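Local coordinates for NRPS (Penicillium fellutanum, PDB 6NKI), which is a fungal nonribosomal peptide synthetase portion with a Rossmann-type NADP-binding domain of the male sterility protein family, and holds NADPH in this structure, at residues 32-46 with 276-289. Residues are numbered along the deposited sequence; the frame is centred on the assembly and turned at random.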
loop_
_atom_site.group_PDB
_atom_site.type_symbol
_atom_site.label_atom_id
_atom_site.label_comp_id
_atom_site.label_asym_id
_atom_site.label_seq_id
_atom_site.Cartn_x
_atom_site.Cartn_y
_atom_site.Cartn_z
ATOM N N PHE A 32 17.865 1.844 -7.716
ATOM C CA PHE A 32 16.923 2.277 -6.695
ATOM C C PHE A 32 15.971 1.138 -6.304
ATOM O O PHE A 32 15.947 0.695 -5.153
ATOM C CB PHE A 32 16.172 3.503 -7.214
ATOM C CG PHE A 32 15.228 4.108 -6.223
ATOM C CD1 PHE A 32 15.711 4.671 -5.040
ATOM C CD2 PHE A 32 13.879 4.186 -6.506
ATOM C CE1 PHE A 32 14.863 5.253 -4.136
ATOM C CE2 PHE A 32 13.026 4.789 -5.621
ATOM C CZ PHE A 32 13.517 5.311 -4.417
ATOM N N LEU A 33 15.181 0.670 -7.271
ATOM C CA LEU A 33 14.455 -0.591 -7.168
ATOM C C LEU A 33 15.322 -1.728 -6.644
ATOM O O LEU A 33 14.946 -2.436 -5.702
ATOM C CB LEU A 33 13.897 -0.960 -8.547
ATOM C CG LEU A 33 13.080 -2.244 -8.565
ATOM C CD1 LEU A 33 12.024 -2.249 -7.453
ATOM C CD2 LEU A 33 12.406 -2.316 -9.938
ATOM N N GLY A 34 16.509 -1.885 -7.235
ATOM C CA GLY A 34 17.321 -3.054 -6.956
ATOM C C GLY A 34 17.762 -3.155 -5.511
ATOM O O GLY A 34 17.716 -4.239 -4.916
ATOM N N THR A 35 18.193 -2.039 -4.921
ATOM C CA THR A 35 18.594 -2.111 -3.520
ATOM C C THR A 35 17.426 -2.520 -2.629
ATOM O O THR A 35 17.643 -3.117 -1.563
ATOM C CB THR A 35 19.190 -0.782 -3.046
ATOM O OG1 THR A 35 19.747 -0.961 -1.737
ATOM C CG2 THR A 35 18.135 0.349 -3.012
ATOM N N HIS A 36 16.186 -2.221 -3.045
ATOM C CA HIS A 36 15.041 -2.624 -2.233
ATOM C C HIS A 36 14.690 -4.089 -2.441
ATOM O O HIS A 36 14.304 -4.784 -1.482
ATOM C CB HIS A 36 13.821 -1.735 -2.512
ATOM C CG HIS A 36 13.937 -0.369 -1.914
ATOM N ND1 HIS A 36 14.376 0.728 -2.629
ATOM C CD2 HIS A 36 13.723 0.066 -0.650
ATOM C CE1 HIS A 36 14.408 1.783 -1.837
ATOM N NE2 HIS A 36 14.019 1.408 -0.631
ATOM N N ILE A 37 14.812 -4.566 -3.686
ATOM C CA ILE A 37 14.737 -6.000 -3.914
ATOM C C ILE A 37 15.773 -6.700 -3.051
ATOM O O ILE A 37 15.465 -7.675 -2.358
ATOM C CB ILE A 37 14.916 -6.320 -5.402
ATOM C CG1 ILE A 37 13.857 -5.593 -6.225
ATOM C CG2 ILE A 37 14.846 -7.836 -5.639
ATOM C CD1 ILE A 37 14.147 -5.638 -7.721
ATOM N N LEU A 38 16.987 -6.155 -3.010
ATOM C CA LEU A 38 18.034 -6.746 -2.187
ATOM C C LEU A 38 17.597 -6.815 -0.726
ATOM O O LEU A 38 17.531 -7.901 -0.136
ATOM C CB LEU A 38 19.342 -5.961 -2.364
ATOM C CG LEU A 38 20.515 -6.590 -1.618
ATOM C CD1 LEU A 38 20.779 -7.953 -2.205
ATOM C CD2 LEU A 38 21.765 -5.735 -1.586
ATOM N N HIS A 39 17.262 -5.656 -0.148
ATOM C CA HIS A 39 16.712 -5.562 1.210
ATOM C C HIS A 39 15.664 -6.637 1.493
ATOM O O HIS A 39 15.755 -7.370 2.488
ATOM C CB HIS A 39 16.101 -4.185 1.387
ATOM C CG HIS A 39 15.573 -3.935 2.755
ATOM N ND1 HIS A 39 14.558 -3.039 3.000
ATOM C CD2 HIS A 39 15.942 -4.431 3.957
ATOM C CE1 HIS A 39 14.305 -3.020 4.293
ATOM N NE2 HIS A 39 15.136 -3.851 4.897
ATOM N N GLN A 40 14.671 -6.768 0.610
ATOM C CA GLN A 40 13.564 -7.643 0.960
ATOM C C GLN A 40 13.907 -9.115 0.776
ATOM O O GLN A 40 13.333 -9.964 1.463
ATOM C CB GLN A 40 12.313 -7.263 0.173
ATOM C CG GLN A 40 11.754 -5.905 0.531
ATOM C CD GLN A 40 10.534 -5.554 -0.286
ATOM O OE1 GLN A 40 10.041 -6.369 -1.063
ATOM N NE2 GLN A 40 10.076 -4.316 -0.159
ATOM N N LEU A 41 14.816 -9.456 -0.138
ATOM C CA LEU A 41 15.299 -10.842 -0.187
ATOM C C LEU A 41 15.983 -11.223 1.119
ATOM O O LEU A 41 15.579 -12.173 1.787
ATOM C CB LEU A 41 16.254 -11.044 -1.364
ATOM C CG LEU A 41 15.575 -10.958 -2.717
ATOM C CD1 LEU A 41 16.620 -10.904 -3.797
ATOM C CD2 LEU A 41 14.639 -12.134 -2.914
ATOM N N LEU A 42 16.979 -10.439 1.526
ATOM C CA LEU A 42 17.721 -10.695 2.754
ATOM C C LEU A 42 16.813 -10.850 3.983
ATOM O O LEU A 42 17.210 -11.508 4.951
ATOM C CB LEU A 42 18.736 -9.566 2.967
ATOM C CG LEU A 42 20.086 -9.641 2.236
ATOM C CD1 LEU A 42 19.942 -9.585 0.746
ATOM C CD2 LEU A 42 20.976 -8.501 2.653
ATOM N N VAL A 43 15.604 -10.278 3.985
ATOM C CA VAL A 43 14.793 -10.479 5.186
ATOM C C VAL A 43 13.953 -11.755 5.090
ATOM O O VAL A 43 13.655 -12.375 6.117
ATOM C CB VAL A 43 13.918 -9.245 5.521
ATOM C CG1 VAL A 43 14.796 -8.002 5.715
ATOM C CG2 VAL A 43 12.784 -9.006 4.490
ATOM N N ASP A 44 13.568 -12.179 3.885
ATOM C CA ASP A 44 12.864 -13.448 3.748
ATOM C C ASP A 44 13.713 -14.583 4.311
ATOM O O ASP A 44 14.944 -14.573 4.216
ATOM C CB ASP A 44 12.522 -13.740 2.283
ATOM C CG ASP A 44 11.700 -15.029 2.116
ATOM O OD1 ASP A 44 10.466 -14.982 2.306
ATOM O OD2 ASP A 44 12.285 -16.100 1.838
ATOM N N ASN A 45 13.043 -15.580 4.897
ATOM C CA ASN A 45 13.760 -16.664 5.559
ATOM C C ASN A 45 14.234 -17.747 4.597
ATOM O O ASN A 45 15.236 -18.413 4.882
ATOM C CB ASN A 45 12.889 -17.293 6.652
ATOM C CG ASN A 45 12.887 -16.490 7.942
ATOM O OD1 ASN A 45 13.939 -16.058 8.416
ATOM N ND2 ASN A 45 11.702 -16.290 8.519
ATOM N N ASP A 46 13.540 -17.957 3.472
ATOM C CA ASP A 46 13.940 -19.046 2.581
ATOM C C ASP A 46 15.269 -18.771 1.892
ATOM O O ASP A 46 16.042 -19.706 1.651
ATOM C CB ASP A 46 12.867 -19.329 1.526
ATOM C CG ASP A 46 11.708 -20.134 2.070
ATOM O OD1 ASP A 46 11.908 -20.878 3.058
ATOM O OD2 ASP A 46 10.606 -20.049 1.490
ATOM N N VAL A 276 8.371 2.135 -4.070
ATOM C CA VAL A 276 9.365 1.096 -4.450
ATOM C C VAL A 276 9.126 -0.206 -3.697
ATOM O O VAL A 276 9.105 -1.240 -4.349
ATOM C CB VAL A 276 10.799 1.613 -4.259
ATOM C CG1 VAL A 276 11.161 2.603 -5.341
ATOM C CG2 VAL A 276 11.000 2.225 -2.890
ATOM N N ASP A 277 8.832 -0.142 -2.403
ATOM C CA ASP A 277 8.655 -1.388 -1.615
ATOM C C ASP A 277 7.494 -2.217 -2.165
ATOM O O ASP A 277 7.601 -3.433 -2.146
ATOM C CB ASP A 277 8.628 -1.135 -0.107
ATOM C CG ASP A 277 7.504 -0.236 0.372
ATOM O OD1 ASP A 277 6.759 0.277 -0.464
ATOM O OD2 ASP A 277 7.391 -0.063 1.583
ATOM N N TRP A 278 6.411 -1.585 -2.592
ATOM C CA TRP A 278 5.268 -2.368 -3.115
ATOM C C TRP A 278 5.674 -3.145 -4.368
ATOM O O TRP A 278 5.284 -4.302 -4.463
ATOM C CB TRP A 278 4.043 -1.483 -3.369
ATOM C CG TRP A 278 3.609 -0.673 -2.188
ATOM C CD1 TRP A 278 3.623 -1.057 -0.880
ATOM C CD2 TRP A 278 3.080 0.665 -2.203
ATOM N NE1 TRP A 278 3.156 -0.050 -0.081
ATOM C CE2 TRP A 278 2.814 1.020 -0.865
ATOM C CE3 TRP A 278 2.810 1.601 -3.208
ATOM C CZ2 TRP A 278 2.300 2.270 -0.515
ATOM C CZ3 TRP A 278 2.293 2.829 -2.859
ATOM C CH2 TRP A 278 2.045 3.161 -1.529
ATOM N N VAL A 279 6.457 -2.551 -5.270
ATOM C CA VAL A 279 6.782 -3.246 -6.501
ATOM C C VAL A 279 7.910 -4.239 -6.241
ATOM O O VAL A 279 7.900 -5.362 -6.762
ATOM C CB VAL A 279 7.121 -2.214 -7.588
ATOM C CG1 VAL A 279 5.883 -1.438 -7.985
ATOM C CG2 VAL A 279 8.115 -1.239 -7.056
ATOM N N ALA A 280 8.853 -3.853 -5.385
ATOM C CA ALA A 280 9.823 -4.778 -4.836
ATOM C C ALA A 280 9.140 -6.017 -4.268
ATOM O O ALA A 280 9.443 -7.147 -4.671
ATOM C CB ALA A 280 10.642 -4.067 -3.756
ATOM N N SER A 281 8.238 -5.814 -3.294
ATOM C CA SER A 281 7.495 -6.912 -2.678
ATOM C C SER A 281 6.816 -7.762 -3.741
ATOM O O SER A 281 6.840 -9.002 -3.688
ATOM C CB SER A 281 6.448 -6.360 -1.686
ATOM O OG SER A 281 5.679 -7.381 -1.021
ATOM N N LEU A 282 6.203 -7.101 -4.724
ATOM C CA LEU A 282 5.509 -7.822 -5.781
ATOM C C LEU A 282 6.468 -8.592 -6.687
ATOM O O LEU A 282 6.039 -9.537 -7.337
ATOM C CB LEU A 282 4.653 -6.852 -6.606
ATOM C CG LEU A 282 3.880 -7.437 -7.797
ATOM C CD1 LEU A 282 3.020 -8.595 -7.311
ATOM C CD2 LEU A 282 3.001 -6.418 -8.484
ATOM N N ILE A 283 7.743 -8.205 -6.761
ATOM C CA ILE A 283 8.679 -8.942 -7.600
ATOM C C ILE A 283 9.117 -10.216 -6.903
ATOM O O ILE A 283 9.188 -11.282 -7.526
ATOM C CB ILE A 283 9.883 -8.058 -7.996
ATOM C CG1 ILE A 283 9.476 -7.000 -9.045
ATOM C CG2 ILE A 283 11.011 -8.921 -8.519
ATOM C CD1 ILE A 283 10.386 -5.789 -9.108
ATOM N N ILE A 284 9.442 -10.088 -5.621
ATOM C CA ILE A 284 9.910 -11.245 -4.816
ATOM C C ILE A 284 8.805 -12.293 -4.726
ATOM O O ILE A 284 9.102 -13.454 -4.918
ATOM C CB ILE A 284 10.357 -10.767 -3.431
ATOM C CG1 ILE A 284 11.582 -9.862 -3.542
ATOM C CG2 ILE A 284 10.603 -11.950 -2.519
ATOM C CD1 ILE A 284 12.132 -9.424 -2.216
ATOM N N HIS A 285 7.561 -11.896 -4.500
ATOM C CA HIS A 285 6.506 -12.935 -4.405
ATOM C C HIS A 285 6.379 -13.664 -5.739
ATOM O O HIS A 285 6.261 -14.888 -5.730
ATOM C CB HIS A 285 5.166 -12.315 -4.010
ATOM C CG HIS A 285 4.011 -13.228 -4.228
ATOM N ND1 HIS A 285 3.594 -14.121 -3.273
ATOM C CD2 HIS A 285 3.190 -13.391 -5.283
ATOM C CE1 HIS A 285 2.560 -14.788 -3.725
ATOM N NE2 HIS A 285 2.297 -14.367 -4.956
ATOM N N GLU A 286 6.418 -12.922 -6.839
ATOM C CA GLU A 286 6.269 -13.524 -8.184
ATOM C C GLU A 286 7.420 -14.494 -8.460
ATOM O O GLU A 286 7.165 -15.540 -9.054
ATOM C CB GLU A 286 6.196 -12.433 -9.248
ATOM C CG GLU A 286 4.802 -11.872 -9.398
ATOM C CD GLU A 286 3.732 -12.942 -9.338
ATOM O OE1 GLU A 286 4.057 -14.093 -9.630
ATOM O OE2 GLU A 286 2.584 -12.620 -8.992
ATOM N N THR A 287 8.640 -14.162 -8.048
ATOM C CA THR A 287 9.763 -15.084 -8.336
ATOM C C THR A 287 9.962 -16.104 -7.212
ATOM O O THR A 287 10.830 -16.955 -7.380
ATOM C CB THR A 287 11.067 -14.327 -8.606
ATOM O OG1 THR A 287 12.027 -15.265 -9.075
ATOM C CG2 THR A 287 11.588 -13.578 -7.401
ATOM N N LEU A 288 9.224 -16.029 -6.105
ATOM C CA LEU A 288 9.508 -17.022 -5.037
ATOM C C LEU A 288 8.285 -17.817 -4.580
ATOM O O LEU A 288 8.480 -18.949 -4.153
ATOM C CB LEU A 288 10.110 -16.310 -3.827
ATOM C CG LEU A 288 11.599 -16.008 -3.903
ATOM C CD1 LEU A 288 12.147 -15.747 -2.512
ATOM C CD2 LEU A 288 12.343 -17.153 -4.554
ATOM N N HIS A 289 7.094 -17.228 -4.552
ATOM C CA HIS A 289 5.966 -18.002 -3.969
ATOM C C HIS A 289 4.727 -18.036 -4.860
ATOM O O HIS A 289 3.653 -18.270 -4.319
ATOM C CB HIS A 289 5.615 -17.454 -2.586
ATOM C CG HIS A 289 6.712 -17.557 -1.585
ATOM N ND1 HIS A 289 7.509 -16.493 -1.255
ATOM C CD2 HIS A 289 7.139 -18.590 -0.833
ATOM C CE1 HIS A 289 8.379 -16.860 -0.342
ATOM N NE2 HIS A 289 8.172 -18.138 -0.067
#
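Two donors grip the carbonyl oxygen Asp277 O: the helical Ser281 N and, from the neighbouring helix, Gln40 NE2. The interhelical bond is long, Gln40 NE2 to Asp277 O being 3.3 Å, but almost straight at 174°, and it lies both in the Gln40 amide plane and on a carbonyl lone pair. Extended beyond CG (chi2 179°), Gln40 lays its amide along helix 276-288, so that it fits as a knob among Asp277, Ala280, Ser281 and Ile284. Ala280 answers as a knob between Leu33, His36, Ile37 and Gln40; with only a methyl group there, Ile37 CA and Ala280 CA approach to 5.1 Å. The axes pass 9.0 Å apart and cross at -57°. Both helices belong to the Rossmann-type domain, helix 32-43 following the first strand of its parallel sheet, 22-27, and bringing Phe32 and Leu33 against the bound NADPH. Near this end, Val276 CG2 rests over one face of the His36 ring, a CH-pi contact with 3.7 Å from that methyl to the ring centroid. His36 ND1 also donates to Phe32 O at 3.0 Å, which limits rotation of the imidazole. Deeper in, the tips of Leu33 and Ile283 meet, CD2 to CD1, at 4.1 Å, while Ile37 crosses Ile283 at about a right angle; Leu33 and Ile37 also pack on Ile166 of strand 162-166. Farther along, Leu41 CD2 lies 3.8 Å from Ile284 CD1. Beyond the helix, Asp44 OD2 accepts from Asp46 N in an Asx turn, and the poorly ordered Asp46 takes a weak bond from His289 NE2 through OD2.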